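Local coordinates for protein oligogalacturonate lyase (Vibrio parahaemolyticus RIMD 2210633, PDB 3C5M) that probably cleaves oligogalacturonates, short fragments of pectin, as a lyase, and holds a manganese ion in a seven-bladed beta-propeller, at residues Val281-Ser286 with Phe321-Asn326; Cys285-Ser290 with Val298-Asp303. All coordinates share one frame; numbering follows the deposited sequence.

Contact 1 (Val281-Ser286 with Phe321-Asn326); sequences VMPPCS and FLYVLN
Y323 and C285 each set the side chain anti to their own carbonyl carbon and beside the backbone N (chi1 -71° for Y323), which stands the phenol ring up from strand 321-326 toward the loop at P283 and brings the cysteine sulfur against it. The backbones stay well apart, with 7.9 Å between the CA atoms of P283 and Y323, and no hydrogen bond crosses the gap; side chains fill it. P283 lies over one face of the ring in a CH-pi contact: its CB is 4.2 Å from the ring centroid of Y323 and 13° off the ring normal, displaced toward the rim on the CD1-CE1 side. The neighbouring CG of P283 rests above the root of the ring, near CG and CD1. On the same side of the ring plane as P283, but out beyond the CD2-CE2 bond, comes SG of C285, 3.5 Å from CD2 of Y323. The sulfur sits 49° off the ring normal, so this sulfur-aromatic contact is oblique. L325 and P283 meet tip to tip, with CD2 of L325 3.9 Å from CD of P283, and the same methyl reaches toward the carbonyl oxygen of V281. Between side chains the contact is apolar; the polar end of Y323 is served from outside it, its OH being hydrogen-bonded to OD1 of D319, which probably helps fix how the ring is turned. L325 also touches I266 of the preceding sheet. The Pro-Pro segment links strand 276-281, the outermost strand of one four-stranded sheet, to strand 285-290, the first of the next, and packs against the third strand of the sheet it enters: a blade-to-blade connection of a beta-propeller.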
loop_
_atom_site.group_PDB
_atom_site.type_symbol
_atom_site.label_atom_id
_atom_site.label_comp_id
_atom_site.label_asym_id
_atom_site.label_seq_id
_atom_site.Cartn_x
_atom_site.Cartn_y
_atom_site.Cartn_z
ATOM N N VAL A 281 -15.214 -6.377 14.393
ATOM C CA VAL A 281 -14.691 -7.670 13.966
ATOM C C VAL A 281 -14.025 -7.521 12.615
ATOM O O VAL A 281 -14.128 -6.482 11.971
ATOM C CB VAL A 281 -15.799 -8.702 13.813
ATOM C CG1 VAL A 281 -16.520 -8.876 15.130
ATOM C CG2 VAL A 281 -16.762 -8.260 12.718
HETATM N N MSE A 282 -13.368 -8.579 12.170
HETATM C CA MSE A 282 -12.658 -8.540 10.905
HETATM C C MSE A 282 -12.982 -9.747 10.065
HETATM O O MSE A 282 -12.589 -10.865 10.402
HETATM C CB MSE A 282 -11.151 -8.522 11.165
HETATM C CG MSE A 282 -10.401 -7.312 10.625
HETATM SE SE MSE A 282 -10.021 -7.334 8.749
HETATM C CE MSE A 282 -8.509 -8.552 8.746
ATOM N N PRO A 283 -13.712 -9.548 8.959
ATOM C CA PRO A 283 -14.043 -10.693 8.106
ATOM C C PRO A 283 -12.761 -11.295 7.514
ATOM O O PRO A 283 -11.722 -10.632 7.455
ATOM C CB PRO A 283 -14.963 -10.085 7.052
ATOM C CG PRO A 283 -14.509 -8.653 6.987
ATOM C CD PRO A 283 -14.283 -8.300 8.428
ATOM N N PRO A 284 -12.817 -12.560 7.071
ATOM C CA PRO A 284 -11.642 -13.225 6.494
ATOM C C PRO A 284 -11.035 -12.447 5.323
ATOM O O PRO A 284 -11.347 -12.726 4.162
ATOM C CB PRO A 284 -12.202 -14.577 6.063
ATOM C CG PRO A 284 -13.624 -14.234 5.679
ATOM C CD PRO A 284 -14.038 -13.353 6.830
ATOM N N CYS A 285 -10.164 -11.484 5.623
ATOM C CA CYS A 285 -9.542 -10.666 4.577
ATOM C C CYS A 285 -8.038 -10.507 4.702
ATOM O O CYS A 285 -7.500 -10.509 5.804
ATOM C CB CYS A 285 -10.184 -9.279 4.547
ATOM S SG CYS A 285 -11.907 -9.276 4.018
ATOM N N SER A 286 -7.361 -10.345 3.568
ATOM C CA SER A 286 -5.908 -10.192 3.567
ATOM C C SER A 286 -5.480 -8.787 3.929
ATOM O O SER A 286 -4.872 -8.566 4.969
ATOM C CB SER A 286 -5.325 -10.532 2.194
ATOM O OG SER A 286 -5.522 -11.895 1.872
ATOM N N PHE A 321 -14.729 -12.462 -2.200
ATOM C CA PHE A 321 -15.440 -11.187 -2.094
ATOM C C PHE A 321 -14.679 -10.012 -1.488
ATOM O O PHE A 321 -13.772 -10.173 -0.662
ATOM C CB PHE A 321 -16.747 -11.355 -1.303
ATOM C CG PHE A 321 -17.798 -12.147 -2.020
ATOM C CD1 PHE A 321 -17.935 -13.514 -1.793
ATOM C CD2 PHE A 321 -18.651 -11.524 -2.929
ATOM C CE1 PHE A 321 -18.907 -14.251 -2.455
ATOM C CE2 PHE A 321 -19.624 -12.242 -3.601
ATOM C CZ PHE A 321 -19.757 -13.614 -3.364
ATOM N N LEU A 322 -15.071 -8.818 -1.921
ATOM C CA LEU A 322 -14.509 -7.582 -1.412
ATOM C C LEU A 322 -15.484 -7.123 -0.340
ATOM O O LEU A 322 -16.695 -7.224 -0.515
ATOM C CB LEU A 322 -14.424 -6.532 -2.517
ATOM C CG LEU A 322 -13.183 -6.605 -3.407
ATOM C CD1 LEU A 322 -13.279 -5.571 -4.527
ATOM C CD2 LEU A 322 -11.943 -6.384 -2.553
ATOM N N TYR A 323 -14.968 -6.618 0.771
ATOM C CA TYR A 323 -15.846 -6.184 1.839
ATOM C C TYR A 323 -15.821 -4.691 2.106
ATOM O O TYR A 323 -14.769 -4.056 2.050
ATOM C CB TYR A 323 -15.495 -6.929 3.120
ATOM C CG TYR A 323 -15.865 -8.389 3.101
ATOM C CD1 TYR A 323 -17.035 -8.840 3.722
ATOM C CD2 TYR A 323 -15.039 -9.330 2.480
ATOM C CE1 TYR A 323 -17.372 -10.188 3.733
ATOM C CE2 TYR A 323 -15.364 -10.681 2.483
ATOM C CZ TYR A 323 -16.532 -11.105 3.112
ATOM O OH TYR A 323 -16.872 -12.438 3.127
ATOM N N VAL A 324 -16.989 -4.126 2.379
ATOM C CA VAL A 324 -17.066 -2.712 2.704
ATOM C C VAL A 324 -17.614 -2.600 4.126
ATOM O O VAL A 324 -18.825 -2.662 4.361
ATOM C CB VAL A 324 -17.959 -1.945 1.718
ATOM C CG1 VAL A 324 -18.158 -0.534 2.198
ATOM C CG2 VAL A 324 -17.315 -1.927 0.348
ATOM N N LEU A 325 -16.697 -2.464 5.078
ATOM C CA LEU A 325 -17.053 -2.347 6.478
ATOM C C LEU A 325 -17.519 -0.938 6.816
ATOM O O LEU A 325 -17.025 0.047 6.277
ATOM C CB LEU A 325 -15.861 -2.720 7.364
ATOM C CG LEU A 325 -15.326 -4.153 7.269
ATOM C CD1 LEU A 325 -14.696 -4.371 5.908
ATOM C CD2 LEU A 325 -14.293 -4.405 8.368
ATOM N N ASN A 326 -18.486 -0.864 7.716
ATOM C CA ASN A 326 -19.032 0.395 8.172
ATOM C C ASN A 326 -18.579 0.580 9.626
ATOM O O ASN A 326 -19.173 0.008 10.532
ATOM C CB ASN A 326 -20.547 0.336 8.104
ATOM C CG ASN A 326 -21.184 1.670 8.358
ATOM O OD1 ASN A 326 -20.897 2.328 9.361
ATOM N ND2 ASN A 326 -22.063 2.085 7.451
#

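Contact 2 (Cys285-Ser290 with Val298-Asp303). With MN (manganese (II) ion), chain D.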
loop_
_atom_site.group_PDB
_atom_site.type_symbol
_atom_site.label_atom_id
_atom_site.label_comp_id
_atom_site.label_asym_id
_atom_site.label_seq_id
_atom_site.Cartn_x
_atom_site.Cartn_y
_atom_site.Cartn_z
ATOM N N CYS A 285 -10.164 -11.484 5.623
ATOM C CA CYS A 285 -9.542 -10.666 4.577
ATOM C C CYS A 285 -8.038 -10.507 4.702
ATOM O O CYS A 285 -7.500 -10.509 5.804
ATOM C CB CYS A 285 -10.184 -9.279 4.547
ATOM S SG CYS A 285 -11.907 -9.276 4.018
ATOM N N SER A 286 -7.361 -10.345 3.568
ATOM C CA SER A 286 -5.908 -10.192 3.567
ATOM C C SER A 286 -5.480 -8.787 3.929
ATOM O O SER A 286 -4.872 -8.566 4.969
ATOM C CB SER A 286 -5.325 -10.532 2.194
ATOM O OG SER A 286 -5.522 -11.895 1.872
ATOM N N HIS A 287 -5.799 -7.836 3.060
ATOM C CA HIS A 287 -5.420 -6.447 3.286
ATOM C C HIS A 287 -6.595 -5.660 3.822
ATOM O O HIS A 287 -7.738 -6.098 3.711
ATOM C CB HIS A 287 -4.941 -5.798 1.985
ATOM C CG HIS A 287 -4.028 -6.662 1.176
ATOM N ND1 HIS A 287 -4.475 -7.763 0.482
ATOM C CD2 HIS A 287 -2.694 -6.591 0.954
ATOM C CE1 HIS A 287 -3.454 -8.335 -0.132
ATOM N NE2 HIS A 287 -2.362 -7.644 0.139
ATOM N N LEU A 288 -6.308 -4.493 4.394
ATOM C CA LEU A 288 -7.346 -3.635 4.940
ATOM C C LEU A 288 -6.975 -2.174 4.728
ATOM O O LEU A 288 -5.865 -1.763 5.033
ATOM C CB LEU A 288 -7.526 -3.913 6.431
ATOM C CG LEU A 288 -8.591 -3.102 7.179
ATOM C CD1 LEU A 288 -9.962 -3.300 6.551
ATOM C CD2 LEU A 288 -8.608 -3.542 8.627
HETATM N N MSE A 289 -7.898 -1.399 4.181
HETATM C CA MSE A 289 -7.656 0.014 3.948
HETATM C C MSE A 289 -8.900 0.769 4.358
HETATM O O MSE A 289 -10.013 0.239 4.267
HETATM C CB MSE A 289 -7.354 0.287 2.472
HETATM C CG MSE A 289 -7.131 1.766 2.129
HETATM SE SE MSE A 289 -5.811 2.661 3.271
HETATM C CE MSE A 289 -4.608 1.208 3.595
ATOM N N SER A 290 -8.731 2.007 4.805
ATOM C CA SER A 290 -9.897 2.758 5.221
ATOM C C SER A 290 -10.182 3.926 4.326
ATOM O O SER A 290 -9.500 4.173 3.336
ATOM C CB SER A 290 -9.755 3.264 6.658
ATOM O OG SER A 290 -8.862 4.356 6.717
ATOM N N VAL A 298 -12.360 -1.116 3.517
ATOM C CA VAL A 298 -12.521 -2.131 2.501
ATOM C C VAL A 298 -11.563 -3.273 2.762
ATOM O O VAL A 298 -10.456 -3.058 3.244
ATOM C CB VAL A 298 -12.296 -1.547 1.103
ATOM C CG1 VAL A 298 -10.869 -1.118 0.941
ATOM C CG2 VAL A 298 -12.689 -2.565 0.062
ATOM N N GLY A 299 -12.004 -4.488 2.446
ATOM C CA GLY A 299 -11.176 -5.659 2.672
ATOM C C GLY A 299 -11.077 -6.682 1.550
ATOM O O GLY A 299 -11.940 -6.798 0.686
ATOM N N ASP A 300 -10.007 -7.461 1.609
ATOM C CA ASP A 300 -9.705 -8.486 0.620
ATOM C C ASP A 300 -10.085 -9.899 1.009
ATOM O O ASP A 300 -9.331 -10.554 1.725
ATOM C CB ASP A 300 -8.211 -8.492 0.351
ATOM C CG ASP A 300 -7.876 -7.911 -0.956
ATOM O OD1 ASP A 300 -8.736 -8.021 -1.851
ATOM O OD2 ASP A 300 -6.763 -7.370 -1.090
ATOM N N GLY A 301 -11.221 -10.391 0.534
ATOM C CA GLY A 301 -11.601 -11.754 0.865
ATOM C C GLY A 301 -10.571 -12.738 0.325
ATOM O O GLY A 301 -10.120 -12.609 -0.813
ATOM N N CYS A 302 -10.194 -13.727 1.129
ATOM C CA CYS A 302 -9.209 -14.706 0.691
ATOM C C CYS A 302 -9.503 -16.110 1.197
ATOM O O CYS A 302 -10.635 -16.421 1.570
ATOM C CB CYS A 302 -7.826 -14.288 1.161
ATOM S SG CYS A 302 -7.755 -14.083 2.942
ATOM N N ASP A 303 -8.473 -16.956 1.206
ATOM C CA ASP A 303 -8.598 -18.344 1.652
ATOM C C ASP A 303 -8.313 -18.450 3.137
ATOM O O ASP A 303 -7.396 -17.805 3.642
ATOM C CB ASP A 303 -7.608 -19.228 0.901
ATOM C CG ASP A 303 -7.388 -18.769 -0.523
ATOM O OD1 ASP A 303 -8.375 -18.656 -1.280
ATOM O OD2 ASP A 303 -6.221 -18.517 -0.892
HETATM MN MN MN D . -0.689 -7.194 -0.887
HETATM O O HOH W 1 0.441 -8.412 0.645
#
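C285-S290 runs antiparallel to V298-D303, strands 287-290 and 298-301 lying 5.1 Å apart at 165°, with a beta bulge between C285 and L288 where the register shifts by one residue. M289 and V298 form a regular hydrogen-bonded pair, N of V298 to O of M289 at 2.8 Å and N of M289 to O of V298 at 3.2 Å, both nearly straight. L288 faces G299 as a non-hydrogen-bonded pair, and the bond from N of D300 to O of H287 is weak. Beside the paired backbones, CB of selenomethionine M289 rests against CG1 of V298. SG of C285 lies over the backbone from G299 to G301, where neither glycine has a side chain, 3.7 Å from N of G301. OG of S286 comes within 3.3 Å of SG of C302.

With CG of H287 anti to the carbonyl carbon and the ring turned about CB-CG, NE2 binds the manganese ion at 2.0 Å and ND1 is left for the carboxylate. ND1 of H287 gives OD2 of D300 a bond of 2.8 Å that is weak because bent, 120° at the hydrogen, and ring and carboxylate planes stand 70° apart. D300 is thus a second-shell residue that can steady a first-shell ligand, and its OD2 also accepts the backbone N of H355, another ligand. Q350, H353 and a water complete the metal shell.

Strand 285-290 is the first strand of its blade, so L288 and M289 both reach F244 on strand 238-245 of the preceding blade, while strand 296-301 is covered on its other edge by strand 321-326, where L322 touches D300.

How the contacts relate
Both contacts are largely buried and both use C285 and S286, the chain turning a corner at S286, but contact 1 lies further out, its centre about 17 Å from the centre of the chain against about 12 Å for contact 2. Contact 1 spans from the incoming linker to the third strand of the blade; contact 2 pairs the first two strands. Strand 296-301 ties them together, since O of Y323 probably accepts a hydrogen bond from N of G299. Their chemistry follows their place: proline, sulfur, leucine and an aromatic ring toward the outside, then backbone hydrogen bonds and a histidine-aspartate pair where the sheet approaches the manganese.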